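Local atomic coordinates of dehalogenase-like hydrolase (PDB entry 3UMB), a protein that probably catalyses the hydrolytic dehalogenation of small (S)-2-haloalkanoic acids to (R)-2-hydroxyalkanoic acids, as a member of the HAD-like hydrolase superfamily. Residues V105-Q110 with D218-L223; I175-S180 with H191-F196. All blocks are in the same frame, centred on the assembly; numbering follows the deposited sequence.

Contact 1: residues V105-Q110 with D218-L223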
ATOM      1  N   VAL A 105      -0.232  28.920   9.153  1.00 52.67           N
ATOM      2  CA  VAL A 105      -0.960  29.491  10.282  1.00 52.28           C
ATOM      3  C   VAL A 105      -1.750  30.774   9.931  1.00 52.38           C
ATOM      4  O   VAL A 105      -2.815  31.005  10.520  1.00 52.51           O
ATOM      5  CB  VAL A 105      -0.059  29.687  11.522  1.00 52.25           C
ATOM      6  CG1 VAL A 105      -0.917  29.777  12.759  1.00 52.04           C
ATOM      7  CG2 VAL A 105       0.939  28.534  11.681  1.00 52.43           C
ATOM      8  N   PRO A 106      -1.242  31.610   8.981  1.00 52.02           N
ATOM      9  CA  PRO A 106      -2.041  32.777   8.531  1.00 51.78           C
ATOM     10  C   PRO A 106      -3.228  32.414   7.656  1.00 51.84           C
ATOM     11  O   PRO A 106      -4.328  32.995   7.815  1.00 51.11           O
ATOM     12  CB  PRO A 106      -1.054  33.613   7.695  1.00 51.95           C
ATOM     13  CG  PRO A 106       0.227  32.826   7.624  1.00 52.45           C
ATOM     14  CD  PRO A 106       0.188  31.736   8.631  1.00 51.84           C
ATOM     15  N   VAL A 107      -2.964  31.488   6.709  1.00 52.07           N
ATOM     16  CA  VAL A 107      -3.968  30.945   5.764  1.00 51.65           C
ATOM     17  C   VAL A 107      -5.115  30.327   6.553  1.00 51.73           C
ATOM     18  O   VAL A 107      -6.267  30.499   6.187  1.00 51.46           O
ATOM     19  CB  VAL A 107      -3.405  29.820   4.790  1.00 51.95           C
ATOM     20  CG1 VAL A 107      -4.426  29.523   3.713  1.00 51.14           C
ATOM     21  CG2 VAL A 107      -2.052  30.189   4.149  1.00 49.95           C
ATOM     22  N   LEU A 108      -4.799  29.616   7.631  1.00 51.99           N
ATOM     23  CA  LEU A 108      -5.845  29.077   8.492  1.00 52.78           C
ATOM     24  C   LEU A 108      -6.698  30.247   9.015  1.00 53.86           C
ATOM     25  O   LEU A 108      -7.930  30.162   9.077  1.00 53.61           O
ATOM     26  CB  LEU A 108      -5.248  28.210   9.622  1.00 52.55           C
ATOM     27  CG  LEU A 108      -4.619  26.864   9.176  1.00 51.86           C
ATOM     28  CD1 LEU A 108      -3.803  26.126  10.265  1.00 49.94           C
ATOM     29  CD2 LEU A 108      -5.694  25.934   8.649  1.00 50.54           C
ATOM     30  N   ARG A 109      -6.051  31.369   9.313  1.00 55.19           N
ATOM     31  CA  ARG A 109      -6.774  32.536   9.814  1.00 56.25           C
ATOM     32  C   ARG A 109      -7.659  33.193   8.762  1.00 56.41           C
ATOM     33  O   ARG A 109      -8.819  33.448   9.052  1.00 56.77           O
ATOM     34  CB  ARG A 109      -5.822  33.518  10.480  1.00 56.81           C
ATOM     35  CG  ARG A 109      -5.392  32.990  11.838  1.00 59.42           C
ATOM     36  CD  ARG A 109      -4.030  33.506  12.314  1.00 63.62           C
ATOM     37  NE  ARG A 109      -3.749  32.994  13.662  1.00 67.38           N
ATOM     38  CZ  ARG A 109      -2.601  33.147  14.327  1.00 69.48           C
ATOM     39  NH1 ARG A 109      -1.581  33.811  13.773  1.00 69.55           N
ATOM     40  NH2 ARG A 109      -2.474  32.625  15.557  1.00 69.27           N
ATOM     41  N   GLN A 110      -7.169  33.413   7.538  1.00 56.58           N
ATOM     42  CA  GLN A 110      -8.044  33.948   6.461  1.00 56.74           C
ATOM     43  C   GLN A 110      -9.297  33.068   6.161  1.00 56.65           C
ATOM     44  O   GLN A 110     -10.233  33.509   5.502  1.00 55.72           O
ATOM     45  CB  GLN A 110      -7.238  34.189   5.175  1.00 57.18           C
ATOM     46  CG  GLN A 110      -6.471  35.539   5.137  1.00 58.45           C
ATOM     47  CD  GLN A 110      -5.128  35.455   4.382  1.00 60.26           C
ATOM     48  OE1 GLN A 110      -5.028  35.880   3.229  1.00 61.58           O
ATOM     49  NE2 GLN A 110      -4.094  34.900   5.037  1.00 60.45           N
ATOM     50  N   ASP A 218       0.798  24.564  -2.650  1.00 35.78           N
ATOM     51  CA  ASP A 218       0.924  24.883  -1.233  1.00 36.68           C
ATOM     52  C   ASP A 218      -0.386  25.379  -0.649  1.00 37.40           C
ATOM     53  O   ASP A 218      -1.402  25.498  -1.347  1.00 37.03           O
ATOM     54  CB  ASP A 218       2.027  25.921  -1.029  1.00 37.55           C
ATOM     55  CG  ASP A 218       1.782  27.216  -1.802  1.00 38.88           C
ATOM     56  OD1 ASP A 218       0.738  27.338  -2.513  1.00 37.67           O
ATOM     57  OD2 ASP A 218       2.683  28.088  -1.712  1.00 40.42           O
HETATM   58  N   MSE A 219      -0.355  25.643   0.646  1.00 38.49           N
HETATM   59  CA  MSE A 219      -1.537  26.035   1.400  1.00 39.68           C
HETATM   60  C   MSE A 219      -2.194  27.323   0.970  1.00 40.61           C
HETATM   61  O   MSE A 219      -3.424  27.526   1.104  1.00 41.01           O
HETATM   62  CB  MSE A 219      -1.139  26.122   2.843  1.00 39.78           C
HETATM   63  CG  MSE A 219      -1.131  24.751   3.426  1.00 42.08           C
HETATM   64 SE   MSE A 219      -2.944  24.321   4.033  1.00 49.72          SE
HETATM   65  CE  MSE A 219      -2.655  24.848   5.920  1.00 37.34           C
ATOM     66  N   ARG A 220      -1.356  28.196   0.434  1.00 41.92           N
ATOM     67  CA  ARG A 220      -1.783  29.489  -0.023  1.00 42.40           C
ATOM     68  C   ARG A 220      -2.491  29.323  -1.341  1.00 42.39           C
ATOM     69  O   ARG A 220      -3.424  30.058  -1.623  1.00 42.83           O
ATOM     70  CB  ARG A 220      -0.574  30.415  -0.112  1.00 43.39           C
ATOM     71  CG  ARG A 220       0.111  30.610   1.254  1.00 46.21           C
ATOM     72  CD  ARG A 220       1.422  31.439   1.215  1.00 49.82           C
ATOM     73  NE  ARG A 220       2.536  30.692   0.623  1.00 50.73           N
ATOM     74  CZ  ARG A 220       3.815  31.066   0.655  1.00 52.13           C
ATOM     75  NH1 ARG A 220       4.183  32.181   1.297  1.00 53.80           N
ATOM     76  NH2 ARG A 220       4.736  30.317   0.048  1.00 50.98           N
ATOM     77  N   ASP A 221      -2.119  28.334  -2.149  1.00 42.25           N
ATOM     78  CA  ASP A 221      -2.984  28.021  -3.286  1.00 42.55           C
ATOM     79  C   ASP A 221      -4.363  27.566  -2.828  1.00 42.21           C
ATOM     80  O   ASP A 221      -5.349  27.829  -3.526  1.00 42.48           O
ATOM     81  CB  ASP A 221      -2.368  26.990  -4.234  1.00 42.70           C
ATOM     82  CG  ASP A 221      -1.198  27.547  -5.028  1.00 43.70           C
ATOM     83  OD1 ASP A 221      -1.221  28.748  -5.414  1.00 45.25           O
ATOM     84  OD2 ASP A 221      -0.248  26.772  -5.258  1.00 44.28           O
ATOM     85  N   LEU A 222      -4.438  26.891  -1.675  1.00 41.91           N
ATOM     86  CA  LEU A 222      -5.727  26.392  -1.154  1.00 41.94           C
ATOM     87  C   LEU A 222      -6.653  27.553  -0.788  1.00 43.29           C
ATOM     88  O   LEU A 222      -7.837  27.556  -1.145  1.00 42.95           O
ATOM     89  CB  LEU A 222      -5.540  25.478   0.069  1.00 40.74           C
ATOM     90  CG  LEU A 222      -6.829  25.355   0.916  1.00 38.73           C
ATOM     91  CD1 LEU A 222      -7.901  24.553   0.231  1.00 31.09           C
ATOM     92  CD2 LEU A 222      -6.555  24.796   2.262  1.00 37.53           C
ATOM     93  N   LEU A 223      -6.091  28.520  -0.055  1.00 45.39           N
ATOM     94  CA  LEU A 223      -6.741  29.819   0.217  1.00 46.43           C
ATOM     95  C   LEU A 223      -7.258  30.456  -1.069  1.00 47.35           C
ATOM     96  O   LEU A 223      -8.431  30.847  -1.129  1.00 47.78           O
ATOM     97  CB  LEU A 223      -5.762  30.766   0.915  1.00 46.61           C
ATOM     98  CG  LEU A 223      -6.333  31.964   1.689  1.00 47.81           C
ATOM     99  CD1 LEU A 223      -7.530  31.619   2.591  1.00 46.25           C
ATOM    100  CD2 LEU A 223      -5.205  32.631   2.511  1.00 49.77           C
TER

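Contact 2: residues I175-S180 with H191-F196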
ATOM      1  N   ILE A 175     -18.032  19.629   3.049  1.00 29.60           N
ATOM      2  CA  ILE A 175     -16.732  19.761   3.711  1.00 28.52           C
ATOM      3  C   ILE A 175     -15.692  19.819   2.607  1.00 27.14           C
ATOM      4  O   ILE A 175     -15.775  19.076   1.634  1.00 26.38           O
ATOM      5  CB  ILE A 175     -16.467  18.598   4.702  1.00 28.33           C
ATOM      6  CG1 ILE A 175     -17.561  18.584   5.784  1.00 28.17           C
ATOM      7  CG2 ILE A 175     -15.089  18.716   5.361  1.00 28.17           C
ATOM      8  CD1 ILE A 175     -17.366  17.544   6.894  1.00 25.29           C
ATOM      9  N   LEU A 176     -14.759  20.763   2.718  1.00 26.83           N
ATOM     10  CA  LEU A 176     -13.580  20.755   1.856  1.00 25.68           C
ATOM     11  C   LEU A 176     -12.500  19.913   2.535  1.00 24.24           C
ATOM     12  O   LEU A 176     -12.054  20.198   3.662  1.00 22.76           O
ATOM     13  CB  LEU A 176     -13.046  22.154   1.549  1.00 26.34           C
ATOM     14  CG  LEU A 176     -11.797  22.152   0.647  1.00 27.07           C
ATOM     15  CD1 LEU A 176     -12.070  21.562  -0.754  1.00 28.04           C
ATOM     16  CD2 LEU A 176     -11.221  23.562   0.544  1.00 29.52           C
ATOM     17  N   PHE A 177     -12.084  18.877   1.818  1.00 22.80           N
ATOM     18  CA  PHE A 177     -11.096  17.947   2.318  1.00 21.99           C
ATOM     19  C   PHE A 177      -9.756  18.267   1.675  1.00 21.97           C
ATOM     20  O   PHE A 177      -9.615  18.238   0.453  1.00 22.70           O
ATOM     21  CB  PHE A 177     -11.515  16.519   1.994  1.00 21.79           C
ATOM     22  CG  PHE A 177     -10.579  15.508   2.550  1.00 22.65           C
ATOM     23  CD1 PHE A 177     -10.744  15.033   3.840  1.00 23.67           C
ATOM     24  CD2 PHE A 177      -9.460  15.098   1.813  1.00 19.76           C
ATOM     25  CE1 PHE A 177      -9.814  14.123   4.378  1.00 28.27           C
ATOM     26  CE2 PHE A 177      -8.541  14.211   2.330  1.00 21.82           C
ATOM     27  CZ  PHE A 177      -8.712  13.691   3.610  1.00 23.49           C
ATOM     28  N   VAL A 178      -8.768  18.535   2.514  1.00 22.05           N
ATOM     29  CA  VAL A 178      -7.435  18.928   2.079  1.00 21.28           C
ATOM     30  C   VAL A 178      -6.387  17.911   2.500  1.00 20.29           C
ATOM     31  O   VAL A 178      -6.282  17.564   3.675  1.00 20.35           O
ATOM     32  CB  VAL A 178      -7.053  20.290   2.691  1.00 21.65           C
ATOM     33  CG1 VAL A 178      -5.634  20.713   2.234  1.00 19.83           C
ATOM     34  CG2 VAL A 178      -8.111  21.341   2.312  1.00 18.84           C
ATOM     35  N   SER A 179      -5.641  17.412   1.516  1.00 20.16           N
ATOM     36  CA  SER A 179      -4.502  16.474   1.756  1.00 18.73           C
ATOM     37  C   SER A 179      -3.314  16.744   0.854  1.00 18.74           C
ATOM     38  O   SER A 179      -3.479  17.224  -0.243  1.00 17.08           O
ATOM     39  CB  SER A 179      -4.917  15.031   1.488  1.00 17.66           C
ATOM     40  OG  SER A 179      -3.890  14.178   2.014  1.00 17.10           O
ATOM     41  N   SER A 180      -2.121  16.433   1.337  1.00 19.86           N
ATOM     42  CA  SER A 180      -0.944  16.371   0.482  1.00 21.51           C
ATOM     43  C   SER A 180      -0.767  15.096  -0.307  1.00 21.70           C
ATOM     44  O   SER A 180       0.044  15.030  -1.231  1.00 21.85           O
ATOM     45  CB  SER A 180       0.290  16.494   1.322  1.00 21.08           C
ATOM     46  OG  SER A 180       0.482  17.858   1.476  1.00 26.41           O
ATOM     47  N   HIS A 191     -15.385   9.318  -1.496  1.00 24.55           N
ATOM     48  CA  HIS A 191     -16.342   9.348  -0.392  1.00 25.90           C
ATOM     49  C   HIS A 191     -17.413  10.438  -0.561  1.00 26.52           C
ATOM     50  O   HIS A 191     -18.479  10.357   0.022  1.00 26.68           O
ATOM     51  CB  HIS A 191     -15.600   9.538   0.915  1.00 25.92           C
ATOM     52  CG  HIS A 191     -16.450   9.364   2.141  1.00 25.73           C
ATOM     53  ND1 HIS A 191     -16.915   8.135   2.555  1.00 24.36           N
ATOM     54  CD2 HIS A 191     -16.900  10.260   3.049  1.00 25.42           C
ATOM     55  CE1 HIS A 191     -17.596   8.281   3.678  1.00 26.24           C
ATOM     56  NE2 HIS A 191     -17.607   9.561   3.998  1.00 25.42           N
ATOM     57  N   GLY A 192     -17.121  11.439  -1.381  1.00 27.43           N
ATOM     58  CA  GLY A 192     -18.067  12.516  -1.700  1.00 27.95           C
ATOM     59  C   GLY A 192     -17.689  13.907  -1.177  1.00 27.07           C
ATOM     60  O   GLY A 192     -18.541  14.791  -1.180  1.00 28.10           O
ATOM     61  N   PHE A 193     -16.465  14.110  -0.696  1.00 25.84           N
ATOM     62  CA  PHE A 193     -16.024  15.459  -0.282  1.00 25.84           C
ATOM     63  C   PHE A 193     -15.688  16.305  -1.479  1.00 25.79           C
ATOM     64  O   PHE A 193     -15.379  15.799  -2.549  1.00 25.06           O
ATOM     65  CB  PHE A 193     -14.745  15.456   0.555  1.00 25.49           C
ATOM     66  CG  PHE A 193     -14.855  14.734   1.857  1.00 25.64           C
ATOM     67  CD1 PHE A 193     -15.234  15.401   3.013  1.00 23.89           C
ATOM     68  CD2 PHE A 193     -14.537  13.370   1.943  1.00 25.22           C
ATOM     69  CE1 PHE A 193     -15.323  14.727   4.230  1.00 22.90           C
ATOM     70  CE2 PHE A 193     -14.602  12.712   3.146  1.00 23.05           C
ATOM     71  CZ  PHE A 193     -14.994  13.394   4.305  1.00 22.39           C
ATOM     72  N   THR A 194     -15.710  17.613  -1.276  1.00 26.18           N
ATOM     73  CA  THR A 194     -15.017  18.516  -2.189  1.00 26.66           C
ATOM     74  C   THR A 194     -13.588  18.438  -1.721  1.00 26.26           C
ATOM     75  O   THR A 194     -13.311  18.665  -0.546  1.00 26.62           O
ATOM     76  CB  THR A 194     -15.468  20.009  -2.055  1.00 26.95           C
ATOM     77  OG1 THR A 194     -16.891  20.099  -2.180  1.00 28.21           O
ATOM     78  CG2 THR A 194     -14.785  20.872  -3.133  1.00 27.62           C
ATOM     79  N   THR A 195     -12.665  18.118  -2.612  1.00 26.18           N
ATOM     80  CA  THR A 195     -11.305  17.950  -2.165  1.00 25.45           C
ATOM     81  C   THR A 195     -10.313  18.881  -2.881  1.00 25.12           C
ATOM     82  O   THR A 195     -10.449  19.178  -4.066  1.00 24.35           O
ATOM     83  CB  THR A 195     -10.863  16.494  -2.382  1.00 25.05           C
ATOM     84  OG1 THR A 195     -10.811  16.256  -3.775  1.00 26.55           O
ATOM     85  CG2 THR A 195     -11.831  15.522  -1.766  1.00 23.86           C
ATOM     86  N   PHE A 196      -9.276  19.257  -2.147  1.00 25.02           N
ATOM     87  CA  PHE A 196      -8.179  20.004  -2.682  1.00 26.12           C
ATOM     88  C   PHE A 196      -6.883  19.243  -2.384  1.00 25.53           C
ATOM     89  O   PHE A 196      -6.636  18.868  -1.247  1.00 25.35           O
ATOM     90  CB  PHE A 196      -8.121  21.381  -2.008  1.00 27.29           C
ATOM     91  CG  PHE A 196      -7.058  22.281  -2.568  1.00 30.00           C
ATOM     92  CD1 PHE A 196      -7.360  23.159  -3.625  1.00 33.22           C
ATOM     93  CD2 PHE A 196      -5.761  22.254  -2.058  1.00 32.81           C
ATOM     94  CE1 PHE A 196      -6.388  23.977  -4.175  1.00 33.60           C
ATOM     95  CE2 PHE A 196      -4.761  23.099  -2.613  1.00 35.45           C
ATOM     96  CZ  PHE A 196      -5.092  23.959  -3.671  1.00 34.11           C
TER

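Contact 1: residues V105-Q110 with D218-L223
Val107 lies against the side chain of Leu223, and the two slide past each other in opposite directions. CG1 of Val107 does most of the touching. It stands anti to the backbone N (chi1 -170°) and comes to 3.3 Å from Leu223 CB, tighter than usual for two carbons. The same methyl also touches Leu223 CD2 and the backbone O of Met219, a residue modelled as selenomethionine. The other methyl, Val107 CG2, turns to Arg220 and meets its CG at 3.6 Å, the two side chains crossing at about a right angle. Gln110 extends the contact one turn further along its helix. Its side chain crosses that of Leu223 at about a right angle, and its OE1 lies 3.3 Å from Leu223 CD2. NE2 of Gln110 makes a weak hydrogen bond back to Pro106 O, 3.4 Å, within its own helix. On the buried side, Leu108 CD2 reaches Met219 CE at 4.2 Å.

Helix 219-227 starts after Asp218, its N-cap. OD1 of Asp218 accepts from Asp221 N at 3.0 Å, from above the carboxylate plane. OD2 forms a salt bridge with Arg220 NE, 3.5 Å, at the guanidinium edge. The two helix segments run nearly parallel, 12° apart, with axes 9.5 Å from each other. Leu108, Met219 and Leu222 also touch Phe9 of strand 6-9, so both helices cover the same face of the central sheet. The contact is mostly apolar: van der Waals packing joins the segments, while their side-chain polar bonds run within each segment or to neighbours such as Glu103.

Contact 2: residues I175-S180 with H191-F196
Phe177 bonds to the neighbouring strand through both its N and its O. Its N donates to Thr194 O at 2.7 Å, almost straight (170°). Its O accepts from Phe196 N at 2.8 Å. Thr194 N to Ile175 O and Ser179 N to Phe196 O, both 3.3 Å, complete a parallel ladder. Leu176 pairs with Thr194, Phe177 with Thr195 and Val178 with Phe196. CA-H...O contacts add to it, such as Thr195 CA to Phe177 O.

Side chains pack on both faces. On the face of Leu176, its CD1 lies 3.7 Å from Thr194 CG2 and also touches Phe196 CB. On the face of Phe177, its CB meets Phe193 CB at 3.7 Å. Phe193 CG is anti to the carbonyl carbon (chi1 -62°), 3.8 Å from Phe177 CB. The two rings are oblique, centroids 5.3 Å apart and planes at 41°. Ile175 lies beside Phe193 and points the same way, with CB at the ring edge.

Gly192, with positive phi, is the C-prime residue of the Schellman motif that ends helix 182-191. Ser179 OG is held by Asp10 and Asp184, and Thr195 OG1 bonds to Thr189 OG1. The two strands and helix 182-191 form a beta-alpha-beta unit of the Rossmann-like HAD core. Helix 182-191 covers Phe177 and Phe193 through Ala188. Helix 219-227 covers Leu176, Val178 and Phe196, and strand 6-9 bonds to the far edge of strand 175-179.

Overall arrangement
Both contacts belong to the alpha/beta core and lie away from the annotated magnesium sites. Contact 2 is buried inside the parallel sheet; contact 1 is in the helical layer on one face, buried inward but with exposed Gln110 and Arg220 at its margin. Backbone hydrogen bonds hold contact 2, whereas contact 1 has packing, mostly between side chains, and lacks cross-segment hydrogen bonds. They meet directly through Leu222: its CD1 is 3.5 Å from Leu176 CD2, and its CA is 3.6 Å from Phe196 CZ. Helix 219-227 therefore packs against helix 104-112 and against the sheet. Along the chain, contact 2 is nested within the loop closed by contact 1.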